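Local coordinates for occlusion-derived virus envelope protein E66 (Autographa californica nucleopolyhedrovirus, PDB 3VSN), which cleaves non-sulfated chondroitin as a lyase and, as an envelope protein of the occlusion-derived virus, is essential for oral infectivity, at residues A[567-570]-A[575-578]; A[590-595]-A[611-616]. One frame throughout, in Å; residues are numbered along the deposited sequence.

Interaction 1: A[567-570]-A[575-578]; sequences AFRV and NIYV
Phe568 and Tyr577 hold each other twice through the backbone, Phe568 N to Tyr577 O at 2.7 Å and Tyr577 N to Phe568 O at 2.9 Å. Their side chains run side by side, pointing the same way; CD2 of Phe568 lies 3.7 Å from CD2 of Tyr577, the ring planes inclined at 32°. CG2 of Val570 lies 3.6 Å from CB of Tyr577, near the plane of the tyrosine ring at its edge. This is the antiparallel hairpin of strands 566-569 and 575-579 at one margin of a seven-stranded sheet in the beta-sandwich part of the lyase. Toward the turn, Val570 N bonds Asn575 O at 2.9 Å, and Asn575 answers with its side chain: ND2 gives a nearly straight bond (172°) to a lone pair of Val570 O at 3.0 Å, in the amide plane. With CG opposite the backbone N (chi1 -161°), the amide swings across to that carbonyl. ND2 is also bonded to Ser623 OG, so two oxygens fix the rotation of the amide. Arg569, the last residue of strand 566-569, reaches over the turn, its NH2 in a salt bridge with Asp573 OD1. On the sheet face of Ala567, Ile576 and Val578, side chains reach Phe454 and Leu456 of strand 452-461.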
loop_
_atom_site.group_PDB
_atom_site.type_symbol
_atom_site.label_atom_id
_atom_site.label_comp_id
_atom_site.label_asym_id
_atom_site.label_seq_id
_atom_site.Cartn_x
_atom_site.Cartn_y
_atom_site.Cartn_z
ATOM N N ALA A 567 -3.642 27.145 -14.506
ATOM C CA ALA A 567 -4.941 26.883 -13.891
ATOM C C ALA A 567 -5.742 28.173 -13.800
ATOM O O ALA A 567 -5.176 29.257 -13.669
ATOM C CB ALA A 567 -4.782 26.245 -12.519
ATOM N N PHE A 568 -7.062 28.046 -13.873
ATOM C CA PHE A 568 -7.941 29.205 -13.967
ATOM C C PHE A 568 -9.168 29.015 -13.103
ATOM O O PHE A 568 -9.700 27.905 -12.998
ATOM C CB PHE A 568 -8.396 29.428 -15.413
ATOM C CG PHE A 568 -7.271 29.507 -16.411
ATOM C CD1 PHE A 568 -6.618 30.712 -16.649
ATOM C CD2 PHE A 568 -6.876 28.379 -17.126
ATOM C CE1 PHE A 568 -5.584 30.789 -17.572
ATOM C CE2 PHE A 568 -5.845 28.451 -18.055
ATOM C CZ PHE A 568 -5.201 29.659 -18.279
ATOM N N ARG A 569 -9.603 30.104 -12.477
ATOM C CA ARG A 569 -10.903 30.155 -11.831
ATOM C C ARG A 569 -11.864 30.720 -12.880
ATOM O O ARG A 569 -11.793 31.904 -13.222
ATOM C CB ARG A 569 -10.845 31.046 -10.589
ATOM C CG ARG A 569 -12.161 31.171 -9.839
ATOM C CD ARG A 569 -12.159 32.387 -8.929
ATOM N NE ARG A 569 -13.509 32.736 -8.478
ATOM C CZ ARG A 569 -14.328 33.573 -9.110
ATOM N NH1 ARG A 569 -13.953 34.166 -10.237
ATOM N NH2 ARG A 569 -15.535 33.817 -8.612
ATOM N N VAL A 570 -12.737 29.865 -13.408
ATOM C CA VAL A 570 -13.590 30.249 -14.541
ATOM C C VAL A 570 -14.954 30.770 -14.084
ATOM O O VAL A 570 -15.875 29.989 -13.831
ATOM C CB VAL A 570 -13.745 29.102 -15.574
ATOM C CG1 VAL A 570 -14.573 29.556 -16.774
ATOM C CG2 VAL A 570 -12.380 28.611 -16.037
ATOM N N ASN A 575 -15.110 26.644 -9.655
ATOM C CA ASN A 575 -14.997 26.197 -11.040
ATOM C C ASN A 575 -13.544 26.328 -11.506
ATOM O O ASN A 575 -13.148 27.364 -12.049
ATOM C CB ASN A 575 -15.963 26.996 -11.931
ATOM C CG ASN A 575 -16.244 26.316 -13.264
ATOM O OD1 ASN A 575 -16.349 25.089 -13.351
ATOM N ND2 ASN A 575 -16.393 27.119 -14.306
ATOM N N ILE A 576 -12.752 25.277 -11.267
ATOM C CA ILE A 576 -11.303 25.307 -11.512
ATOM C C ILE A 576 -10.894 24.516 -12.752
ATOM O O ILE A 576 -11.000 23.288 -12.783
ATOM C CB ILE A 576 -10.496 24.784 -10.294
ATOM C CG1 ILE A 576 -10.931 25.480 -8.991
ATOM C CG2 ILE A 576 -8.992 24.921 -10.534
ATOM C CD1 ILE A 576 -10.793 26.989 -8.992
ATOM N N TYR A 577 -10.396 25.238 -13.752
ATOM C CA TYR A 577 -9.949 24.653 -15.013
ATOM C C TYR A 577 -8.423 24.562 -15.041
ATOM O O TYR A 577 -7.734 25.571 -14.863
ATOM C CB TYR A 577 -10.499 25.498 -16.183
ATOM C CG TYR A 577 -9.869 25.299 -17.556
ATOM C CD1 TYR A 577 -9.482 24.033 -18.012
ATOM C CD2 TYR A 577 -9.699 26.384 -18.415
ATOM C CE1 TYR A 577 -8.918 23.863 -19.270
ATOM C CE2 TYR A 577 -9.143 26.221 -19.677
ATOM C CZ TYR A 577 -8.752 24.962 -20.098
ATOM O OH TYR A 577 -8.202 24.803 -21.349
ATOM N N VAL A 578 -7.904 23.351 -15.250
ATOM C CA VAL A 578 -6.467 23.138 -15.389
ATOM C C VAL A 578 -6.145 22.708 -16.817
ATOM O O VAL A 578 -6.669 21.709 -17.309
ATOM C CB VAL A 578 -5.921 22.089 -14.387
ATOM C CG1 VAL A 578 -4.408 21.946 -14.524
ATOM C CG2 VAL A 578 -6.284 22.468 -12.959
#

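Interaction 2: A[590-595]-A[611-616]; sequences YPWVMV and TIPFSV
Thr611 O sits at the edge of the Trp592 indole and in its plane, 3.7 Å from CH2 of Trp592, where the aromatic C-H groups on the rim meet the carbonyl oxygen. No hydrogen bond crosses this contact; the rest is hydrocarbon laid on the indole. CG1 of Val616 stands 3.6 Å from the centroid of the Trp592 five-membered ring, only 2° off the normal, a well-centred CH-pi contact. The valine branch comes in at about a right angle to the tryptophan side chain, its CG1 carried there by a chi1 of 168°, opposite the backbone N. Over the same face, farther along, CG1 of Ile612 makes a second CH-pi contact, 4.0 Å from the centroid of the six-membered ring and 29° off its normal, while CD1 of Ile612 reaches CZ3 of Trp592 at 3.7 Å. Pro613, the N-cap residue of helix 614-623, brings CD to 4.2 Å from CZ2 of Trp592. One indole thus packs against both strand 611-613 and the first turn of the helix. Trp592 also touches Ser605 of strand 600-605, Ile612 touches Phe603 of that strand, and strand 611-613 pairs through Ile612 and Phe643 with strand 642-645.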
loop_
_atom_site.group_PDB
_atom_site.type_symbol
_atom_site.label_atom_id
_atom_site.label_comp_id
_atom_site.label_asym_id
_atom_site.label_seq_id
_atom_site.Cartn_x
_atom_site.Cartn_y
_atom_site.Cartn_z
ATOM N N TYR A 590 -16.908 21.257 -7.972
ATOM C CA TYR A 590 -17.586 20.477 -6.945
ATOM C C TYR A 590 -19.113 20.519 -7.088
ATOM O O TYR A 590 -19.690 21.607 -7.140
ATOM C CB TYR A 590 -17.164 20.919 -5.539
ATOM C CG TYR A 590 -17.583 19.886 -4.538
ATOM C CD1 TYR A 590 -18.839 19.941 -3.941
ATOM C CD2 TYR A 590 -16.759 18.804 -4.254
ATOM C CE1 TYR A 590 -19.250 18.962 -3.055
ATOM C CE2 TYR A 590 -17.158 17.821 -3.370
ATOM C CZ TYR A 590 -18.401 17.908 -2.773
ATOM O OH TYR A 590 -18.795 16.933 -1.899
ATOM N N PRO A 591 -19.778 19.343 -7.111
ATOM C CA PRO A 591 -19.284 17.989 -6.821
ATOM C C PRO A 591 -18.641 17.223 -7.985
ATOM O O PRO A 591 -18.179 16.091 -7.793
ATOM C CB PRO A 591 -20.554 17.263 -6.367
ATOM C CG PRO A 591 -21.633 17.899 -7.176
ATOM C CD PRO A 591 -21.241 19.348 -7.332
ATOM N N TRP A 592 -18.615 17.831 -9.168
ATOM C CA TRP A 592 -18.128 17.157 -10.370
ATOM C C TRP A 592 -16.652 17.320 -10.595
ATOM O O TRP A 592 -16.074 18.360 -10.282
ATOM C CB TRP A 592 -18.913 17.630 -11.590
ATOM C CG TRP A 592 -20.342 17.158 -11.538
ATOM C CD1 TRP A 592 -21.462 17.867 -11.108
ATOM C CD2 TRP A 592 -20.844 15.827 -11.888
ATOM N NE1 TRP A 592 -22.590 17.090 -11.180
ATOM C CE2 TRP A 592 -22.289 15.855 -11.644
ATOM C CE3 TRP A 592 -20.263 14.661 -12.377
ATOM C CZ2 TRP A 592 -23.096 14.748 -11.882
ATOM C CZ3 TRP A 592 -21.085 13.552 -12.610
ATOM C CH2 TRP A 592 -22.468 13.597 -12.371
ATOM N N VAL A 593 -16.033 16.272 -11.127
ATOM C CA VAL A 593 -14.655 16.342 -11.604
ATOM C C VAL A 593 -14.612 15.733 -13.006
ATOM O O VAL A 593 -15.361 14.794 -13.302
ATOM C CB VAL A 593 -13.655 15.654 -10.631
ATOM C CG1 VAL A 593 -13.827 14.138 -10.620
ATOM C CG2 VAL A 593 -12.215 16.024 -10.972
ATOM N N MET A 594 -13.752 16.279 -13.863
ATOM C CA MET A 594 -13.660 15.847 -15.255
ATOM C C MET A 594 -12.221 15.905 -15.740
ATOM O O MET A 594 -11.479 16.824 -15.380
ATOM C CB MET A 594 -14.528 16.744 -16.150
ATOM C CG MET A 594 -14.541 16.342 -17.622
ATOM S SD MET A 594 -14.870 17.717 -18.751
ATOM C CE MET A 594 -13.236 18.433 -18.849
ATOM N N VAL A 595 -11.836 14.925 -16.554
ATOM C CA VAL A 595 -10.547 14.941 -17.240
ATOM C C VAL A 595 -10.773 14.642 -18.716
ATOM O O VAL A 595 -11.532 13.735 -19.057
ATOM C CB VAL A 595 -9.551 13.919 -16.640
ATOM C CG1 VAL A 595 -8.245 13.903 -17.429
ATOM C CG2 VAL A 595 -9.268 14.248 -15.182
ATOM N N THR A 611 -26.281 9.018 -12.462
ATOM C CA THR A 611 -26.738 9.767 -13.630
ATOM C C THR A 611 -26.008 11.108 -13.711
ATOM O O THR A 611 -25.624 11.670 -12.681
ATOM C CB THR A 611 -28.264 10.003 -13.617
ATOM O OG1 THR A 611 -28.628 10.733 -12.440
ATOM C CG2 THR A 611 -29.028 8.676 -13.657
ATOM N N ILE A 612 -25.796 11.593 -14.934
ATOM C CA ILE A 612 -25.169 12.897 -15.189
ATOM C C ILE A 612 -26.047 13.696 -16.159
ATOM O O ILE A 612 -26.391 13.194 -17.231
ATOM C CB ILE A 612 -23.723 12.752 -15.740
ATOM C CG1 ILE A 612 -23.048 14.124 -15.898
ATOM C CG2 ILE A 612 -23.694 11.975 -17.057
ATOM C CD1 ILE A 612 -21.564 14.048 -16.215
ATOM N N PRO A 613 -26.431 14.932 -15.782
ATOM C CA PRO A 613 -27.273 15.740 -16.668
ATOM C C PRO A 613 -26.524 16.244 -17.901
ATOM O O PRO A 613 -25.313 16.492 -17.830
ATOM C CB PRO A 613 -27.680 16.929 -15.783
ATOM C CG PRO A 613 -27.418 16.491 -14.379
ATOM C CD PRO A 613 -26.219 15.596 -14.485
ATOM N N PHE A 614 -27.248 16.394 -19.014
ATOM C CA PHE A 614 -26.686 16.986 -20.231
ATOM C C PHE A 614 -26.050 18.339 -19.919
ATOM O O PHE A 614 -24.993 18.671 -20.461
ATOM C CB PHE A 614 -27.754 17.199 -21.317
ATOM C CG PHE A 614 -28.298 15.930 -21.924
ATOM C CD1 PHE A 614 -27.455 14.990 -22.511
ATOM C CD2 PHE A 614 -29.670 15.703 -21.955
ATOM C CE1 PHE A 614 -27.973 13.831 -23.080
ATOM C CE2 PHE A 614 -30.192 14.545 -22.523
ATOM C CZ PHE A 614 -29.341 13.609 -23.085
ATOM N N SER A 615 -26.700 19.109 -19.044
ATOM C CA SER A 615 -26.262 20.476 -18.732
ATOM C C SER A 615 -24.929 20.532 -17.980
ATOM O O SER A 615 -24.166 21.492 -18.137
ATOM C CB SER A 615 -27.349 21.242 -17.965
ATOM O OG SER A 615 -27.630 20.637 -16.713
ATOM N N VAL A 616 -24.653 19.509 -17.172
ATOM C CA VAL A 616 -23.377 19.418 -16.457
ATOM C C VAL A 616 -22.244 19.195 -17.459
ATOM O O VAL A 616 -21.188 19.829 -17.372
ATOM C CB VAL A 616 -23.400 18.315 -15.370
ATOM C CG1 VAL A 616 -21.996 18.020 -14.848
ATOM C CG2 VAL A 616 -24.311 18.728 -14.222
#

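Interaction 1 comes first in the chain and interaction 2 follows; their centres are 15 Å apart and their nearest atoms about 6 Å, without touching. One seven-stranded antiparallel sheet contains strands of both, with strand 584-589 between 575-579 and 592-597. Ala567, Ile576 and Val578 pack on strand 452-461, and Val593 and Val595 on strands 414-421 and 426-434, of the other seven-stranded sheet; Trp592 alternates to the opposite face, where helix 614-623 lies. That helix is a further tie: its first turn covers Trp592, and its last residue, Ser623, bonds Asn575. Interaction 2 sets the shared sheet against helix 614-623 and the three-stranded sheet; both contacts lie away from the catalytic residues.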